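Local coordinates for sporozoite surface protein 2 (Plasmodium vivax, PDB 4HQO) that probably serves as the sporozoite's adhesive surface receptor for gliding motility, coupling a metal-binding von Willebrand factor A domain to a thrombospondin repeat, at residues A[39-51]-A[189-203]. The protein carries 4 engineered substitutions. Residues are numbered along the deposited sequence; the frame is centred on the assembly and turned at random.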
loop_
_atom_site.group_PDB
_atom_site.type_symbol
_atom_site.label_atom_id
_atom_site.label_comp_id
_atom_site.label_asym_id
_atom_site.label_seq_id
_atom_site.Cartn_x
_atom_site.Cartn_y
_atom_site.Cartn_z
ATOM N N LYS A 39 19.423 -18.667 8.564
ATOM C CA LYS A 39 17.963 -18.620 8.534
ATOM C C LYS A 39 17.400 -17.266 8.087
ATOM O O LYS A 39 16.616 -17.184 7.136
ATOM C CB LYS A 39 17.394 -19.016 9.912
ATOM C CG LYS A 39 15.962 -18.571 10.161
ATOM C CD LYS A 39 14.958 -19.480 9.485
ATOM C CE LYS A 39 13.536 -19.139 9.921
ATOM N NZ LYS A 39 12.553 -20.092 9.339
ATOM N N VAL A 40 17.781 -16.199 8.779
ATOM C CA VAL A 40 17.196 -14.886 8.498
ATOM C C VAL A 40 17.593 -14.306 7.137
ATOM O O VAL A 40 16.735 -13.863 6.369
ATOM C CB VAL A 40 17.551 -13.859 9.571
ATOM C CG1 VAL A 40 16.883 -12.524 9.260
ATOM C CG2 VAL A 40 17.130 -14.377 10.954
ATOM N N ILE A 41 18.892 -14.278 6.852
ATOM C CA ILE A 41 19.366 -13.791 5.558
ATOM C C ILE A 41 18.789 -14.602 4.383
ATOM O O ILE A 41 18.271 -14.014 3.436
ATOM C CB ILE A 41 20.918 -13.704 5.495
ATOM C CG1 ILE A 41 21.432 -12.653 6.486
ATOM C CG2 ILE A 41 21.386 -13.387 4.085
ATOM C CD1 ILE A 41 20.964 -11.236 6.186
ATOM N N PRO A 42 18.863 -15.949 4.437
ATOM C CA PRO A 42 18.210 -16.692 3.345
ATOM C C PRO A 42 16.695 -16.433 3.256
ATOM O O PRO A 42 16.153 -16.469 2.163
ATOM C CB PRO A 42 18.477 -18.155 3.710
ATOM C CG PRO A 42 19.716 -18.115 4.545
ATOM C CD PRO A 42 19.585 -16.854 5.351
ATOM N N MET A 43 16.033 -16.174 4.381
ATOM C CA MET A 43 14.598 -15.891 4.374
ATOM C C MET A 43 14.313 -14.584 3.647
ATOM O O MET A 43 13.401 -14.502 2.826
ATOM C CB MET A 43 14.045 -15.816 5.801
ATOM C CG MET A 43 12.613 -15.252 5.902
ATOM S SD MET A 43 11.364 -16.373 5.234
ATOM C CE MET A 43 11.660 -17.828 6.244
ATOM N N LEU A 44 15.104 -13.564 3.953
ATOM C CA LEU A 44 14.939 -12.254 3.337
ATOM C C LEU A 44 15.230 -12.302 1.846
ATOM O O LEU A 44 14.576 -11.633 1.055
ATOM C CB LEU A 44 15.864 -11.243 3.997
ATOM C CG LEU A 44 15.521 -10.751 5.397
ATOM C CD1 LEU A 44 16.723 -10.026 5.975
ATOM C CD2 LEU A 44 14.327 -9.814 5.318
ATOM N N ASN A 45 16.225 -13.092 1.469
ATOM C CA ASN A 45 16.587 -13.218 0.076
ATOM C C ASN A 45 15.475 -13.850 -0.747
ATOM O O ASN A 45 15.099 -13.315 -1.784
ATOM C CB ASN A 45 17.880 -14.021 -0.079
ATOM C CG ASN A 45 19.112 -13.162 0.077
ATOM O OD1 ASN A 45 19.086 -11.971 -0.223
ATOM N ND2 ASN A 45 20.205 -13.761 0.541
ATOM N N GLY A 46 14.964 -14.992 -0.283
ATOM C CA GLY A 46 13.923 -15.713 -0.991
ATOM C C GLY A 46 12.621 -14.929 -1.008
ATOM O O GLY A 46 11.903 -14.916 -1.999
ATOM N N LEU A 47 12.319 -14.259 0.095
ATOM C CA LEU A 47 11.125 -13.440 0.170
ATOM C C LEU A 47 11.185 -12.314 -0.853
ATOM O O LEU A 47 10.300 -12.180 -1.697
ATOM C CB LEU A 47 10.985 -12.860 1.573
ATOM C CG LEU A 47 9.732 -12.090 1.955
ATOM C CD1 LEU A 47 8.500 -12.922 1.664
ATOM C CD2 LEU A 47 9.808 -11.755 3.436
ATOM N N ILE A 48 12.243 -11.514 -0.775
ATOM C CA ILE A 48 12.378 -10.344 -1.629
ATOM C C ILE A 48 12.543 -10.722 -3.097
ATOM O O ILE A 48 12.022 -10.046 -3.980
ATOM C CB ILE A 48 13.523 -9.434 -1.143
ATOM C CG1 ILE A 48 13.069 -8.684 0.109
ATOM C CG2 ILE A 48 13.955 -8.466 -2.241
ATOM C CD1 ILE A 48 14.197 -8.047 0.925
ATOM N N ASN A 49 13.240 -11.824 -3.351
ATOM C CA ASN A 49 13.377 -12.341 -4.701
ATOM C C ASN A 49 12.044 -12.747 -5.310
ATOM O O ASN A 49 11.925 -12.844 -6.522
ATOM C CB ASN A 49 14.337 -13.532 -4.725
ATOM C CG ASN A 49 15.069 -13.650 -6.030
ATOM O OD1 ASN A 49 15.655 -12.683 -6.511
ATOM N ND2 ASN A 49 15.026 -14.834 -6.629
ATOM N N SER A 50 11.038 -12.979 -4.472
ATOM C CA SER A 50 9.737 -13.418 -4.962
ATOM C C SER A 50 8.830 -12.228 -5.242
ATOM O O SER A 50 7.756 -12.393 -5.799
ATOM C CB SER A 50 9.051 -14.316 -3.931
ATOM O OG SER A 50 8.538 -13.538 -2.848
ATOM N N LEU A 51 9.248 -11.037 -4.827
ATOM C CA LEU A 51 8.399 -9.856 -4.945
ATOM C C LEU A 51 8.627 -9.124 -6.253
ATOM O O LEU A 51 9.754 -8.765 -6.582
ATOM C CB LEU A 51 8.672 -8.885 -3.808
ATOM C CG LEU A 51 8.424 -9.375 -2.389
ATOM C CD1 LEU A 51 8.853 -8.288 -1.423
ATOM C CD2 LEU A 51 6.956 -9.712 -2.233
ATOM N N TYR A 189 6.361 -20.332 10.082
ATOM C CA TYR A 189 7.663 -20.465 10.727
ATOM C C TYR A 189 8.539 -21.559 10.111
ATOM O O TYR A 189 9.396 -22.130 10.782
ATOM C CB TYR A 189 7.521 -20.650 12.243
ATOM C CG TYR A 189 6.864 -21.937 12.675
ATOM C CD1 TYR A 189 5.488 -22.105 12.579
ATOM C CD2 TYR A 189 7.616 -22.981 13.202
ATOM C CE1 TYR A 189 4.881 -23.282 12.984
ATOM C CE2 TYR A 189 7.019 -24.160 13.613
ATOM C CZ TYR A 189 5.650 -24.306 13.501
ATOM O OH TYR A 189 5.050 -25.478 13.908
ATOM N N ALA A 190 8.324 -21.834 8.829
ATOM C CA ALA A 190 9.168 -22.766 8.085
ATOM C C ALA A 190 10.214 -22.010 7.257
ATOM O O ALA A 190 10.856 -21.084 7.751
ATOM C CB ALA A 190 8.321 -23.657 7.208
ATOM N N ASP A 191 10.386 -22.393 5.999
ATOM C CA ASP A 191 11.381 -21.733 5.156
ATOM C C ASP A 191 10.772 -20.614 4.325
ATOM O O ASP A 191 9.582 -20.324 4.439
ATOM C CB ASP A 191 12.104 -22.748 4.270
ATOM C CG ASP A 191 13.183 -23.509 5.025
ATOM O OD1 ASP A 191 13.694 -22.966 6.031
ATOM O OD2 ASP A 191 13.520 -24.642 4.617
ATOM N N TRP A 192 11.590 -19.983 3.489
ATOM C CA TRP A 192 11.121 -18.865 2.678
ATOM C C TRP A 192 10.033 -19.270 1.689
ATOM O O TRP A 192 9.198 -18.450 1.324
ATOM C CB TRP A 192 12.282 -18.189 1.939
ATOM C CG TRP A 192 12.876 -19.010 0.835
ATOM C CD1 TRP A 192 13.922 -19.880 0.933
ATOM C CD2 TRP A 192 12.462 -19.036 -0.539
ATOM N NE1 TRP A 192 14.185 -20.442 -0.290
ATOM C CE2 TRP A 192 13.304 -19.942 -1.209
ATOM C CE3 TRP A 192 11.462 -18.375 -1.260
ATOM C CZ2 TRP A 192 13.176 -20.210 -2.573
ATOM C CZ3 TRP A 192 11.338 -18.644 -2.616
ATOM C CH2 TRP A 192 12.190 -19.553 -3.256
ATOM N N ASN A 193 10.052 -20.526 1.246
ATOM C CA ASN A 193 9.022 -21.016 0.341
ATOM C C ASN A 193 7.640 -20.916 0.982
ATOM O O ASN A 193 6.692 -20.454 0.353
ATOM C CB ASN A 193 9.303 -22.458 -0.078
ATOM C CG ASN A 193 10.695 -22.637 -0.652
ATOM O OD1 ASN A 193 11.673 -22.761 0.089
ATOM N ND2 ASN A 193 10.791 -22.657 -1.977
ATOM N N GLU A 194 7.539 -21.344 2.236
ATOM C CA GLU A 194 6.278 -21.270 2.970
ATOM C C GLU A 194 5.865 -19.828 3.239
ATOM O O GLU A 194 4.683 -19.490 3.203
ATOM C CB GLU A 194 6.359 -22.056 4.280
ATOM C CG GLU A 194 6.391 -23.577 4.096
ATOM C CD GLU A 194 7.768 -24.109 3.709
ATOM O OE1 GLU A 194 8.764 -23.355 3.817
ATOM O OE2 GLU A 194 7.853 -25.286 3.299
ATOM N N ALA A 195 6.848 -18.977 3.502
ATOM C CA ALA A 195 6.587 -17.570 3.750
ATOM C C ALA A 195 6.054 -16.902 2.489
ATOM O O ALA A 195 5.143 -16.084 2.549
ATOM C CB ALA A 195 7.857 -16.872 4.233
ATOM N N VAL A 196 6.626 -17.257 1.344
ATOM C CA VAL A 196 6.184 -16.704 0.065
ATOM C C VAL A 196 4.747 -17.117 -0.246
ATOM O O VAL A 196 3.933 -16.295 -0.672
ATOM C CB VAL A 196 7.139 -17.107 -1.085
ATOM C CG1 VAL A 196 6.455 -16.980 -2.449
ATOM C CG2 VAL A 196 8.395 -16.260 -1.022
ATOM N N ALA A 197 4.442 -18.389 -0.013
ATOM C CA ALA A 197 3.096 -18.903 -0.209
ATOM C C ALA A 197 2.110 -18.269 0.780
ATOM O O ALA A 197 0.932 -18.123 0.474
ATOM C CB ALA A 197 3.085 -20.422 -0.100
ATOM N N LEU A 198 2.593 -17.888 1.960
ATOM C CA LEU A 198 1.745 -17.227 2.953
ATOM C C LEU A 198 1.342 -15.836 2.476
ATOM O O LEU A 198 0.184 -15.438 2.592
ATOM C CB LEU A 198 2.476 -17.097 4.292
ATOM C CG LEU A 198 1.616 -16.585 5.452
ATOM C CD1 LEU A 198 0.746 -17.706 5.959
ATOM C CD2 LEU A 198 2.479 -16.014 6.578
ATOM N N ILE A 199 2.323 -15.112 1.948
ATOM C CA ILE A 199 2.168 -13.740 1.459
ATOM C C ILE A 199 1.290 -13.657 0.203
ATOM O O ILE A 199 0.595 -12.666 -0.021
ATOM C CB ILE A 199 3.568 -13.137 1.173
ATOM C CG1 ILE A 199 4.346 -13.007 2.481
ATOM C CG2 ILE A 199 3.500 -11.787 0.478
ATOM C CD1 ILE A 199 3.487 -12.560 3.632
ATOM N N LYS A 200 1.309 -14.715 -0.596
ATOM C CA LYS A 200 0.697 -14.683 -1.932
ATOM C C LYS A 200 -0.770 -14.221 -1.979
ATOM O O LYS A 200 -1.092 -13.314 -2.749
ATOM C CB LYS A 200 0.899 -16.024 -2.658
ATOM C CG LYS A 200 0.361 -16.065 -4.079
ATOM C CD LYS A 200 0.716 -17.381 -4.755
ATOM C CE LYS A 200 0.359 -17.366 -6.235
ATOM N NZ LYS A 200 0.826 -18.604 -6.912
ATOM N N PRO A 201 -1.658 -14.817 -1.154
ATOM C CA PRO A 201 -3.064 -14.387 -1.203
ATOM C C PRO A 201 -3.261 -12.931 -0.785
ATOM O O PRO A 201 -4.262 -12.326 -1.158
ATOM C CB PRO A 201 -3.753 -15.304 -0.184
ATOM C CG PRO A 201 -2.830 -16.459 -0.012
ATOM C CD PRO A 201 -1.460 -15.903 -0.178
ATOM N N PHE A 202 -2.319 -12.380 -0.026
ATOM C CA PHE A 202 -2.427 -11.002 0.434
ATOM C C PHE A 202 -2.206 -10.010 -0.700
ATOM O O PHE A 202 -2.662 -8.872 -0.628
ATOM C CB PHE A 202 -1.391 -10.712 1.520
ATOM C CG PHE A 202 -1.680 -11.363 2.844
ATOM C CD1 PHE A 202 -2.581 -10.797 3.729
ATOM C CD2 PHE A 202 -1.012 -12.514 3.224
ATOM C CE1 PHE A 202 -2.829 -11.384 4.955
ATOM C CE2 PHE A 202 -1.259 -13.106 4.449
ATOM C CZ PHE A 202 -2.165 -12.543 5.313
ATOM N N ILE A 203 -1.489 -10.436 -1.738
ATOM C CA ILE A 203 -1.043 -9.510 -2.772
ATOM C C ILE A 203 -1.465 -9.925 -4.177
ATOM O O ILE A 203 -1.107 -9.260 -5.149
ATOM C CB ILE A 203 0.500 -9.312 -2.757
ATOM C CG1 ILE A 203 1.219 -10.622 -3.075
ATOM C CG2 ILE A 203 0.969 -8.759 -1.426
ATOM C CD1 ILE A 203 2.742 -10.480 -3.124
HETATM O O HOH W 1 12.744 -22.889 10.907
#
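L47 O takes two donors from S50, its backbone N at 3.0 Å and its OG, the latter in the carbonyl plane on a lone pair. The hydroxyl is thereby held against V196, whose CG2 lies 3.3 Å from S50 OG. V196 CG2 also sits in plane at the edge of the W192 ring and faces L47 CD1. W192 CG stands between its backbone N and carbonyl carbon (chi1 70°), which lays the indole along helix 39-49 at G46. Here G46 CA makes an off-centre CH-pi contact, 4.0 Å from the centroid of the six-membered ring, and the bare glycine lets the ring lie directly on the backbone; N193 OD1 lies over the opposite face. One turn earlier, M43 bends at chi2 and chi3, bringing SD to 3.7 Å from A195 CB and CE to 3.5 Å from W192 N, at the first turn of helix 192-203. K39 NZ lies 2.5 Å from A190 O, and a water accepts from it at 3.2 Å while donating weakly to Y189 O. L47 CD1 meets I199 CG1, and L51 touches I203. The axes of the two helix segments approach to 8.8 Å and cross at -40°, on one side of the central sheet of the von Willebrand factor A domain: M43 and I199 rest on strand 126-133, A195 on strand 156-161, L44 and L51 on strand 19-26, while N45 and I48 meet helix 83-96.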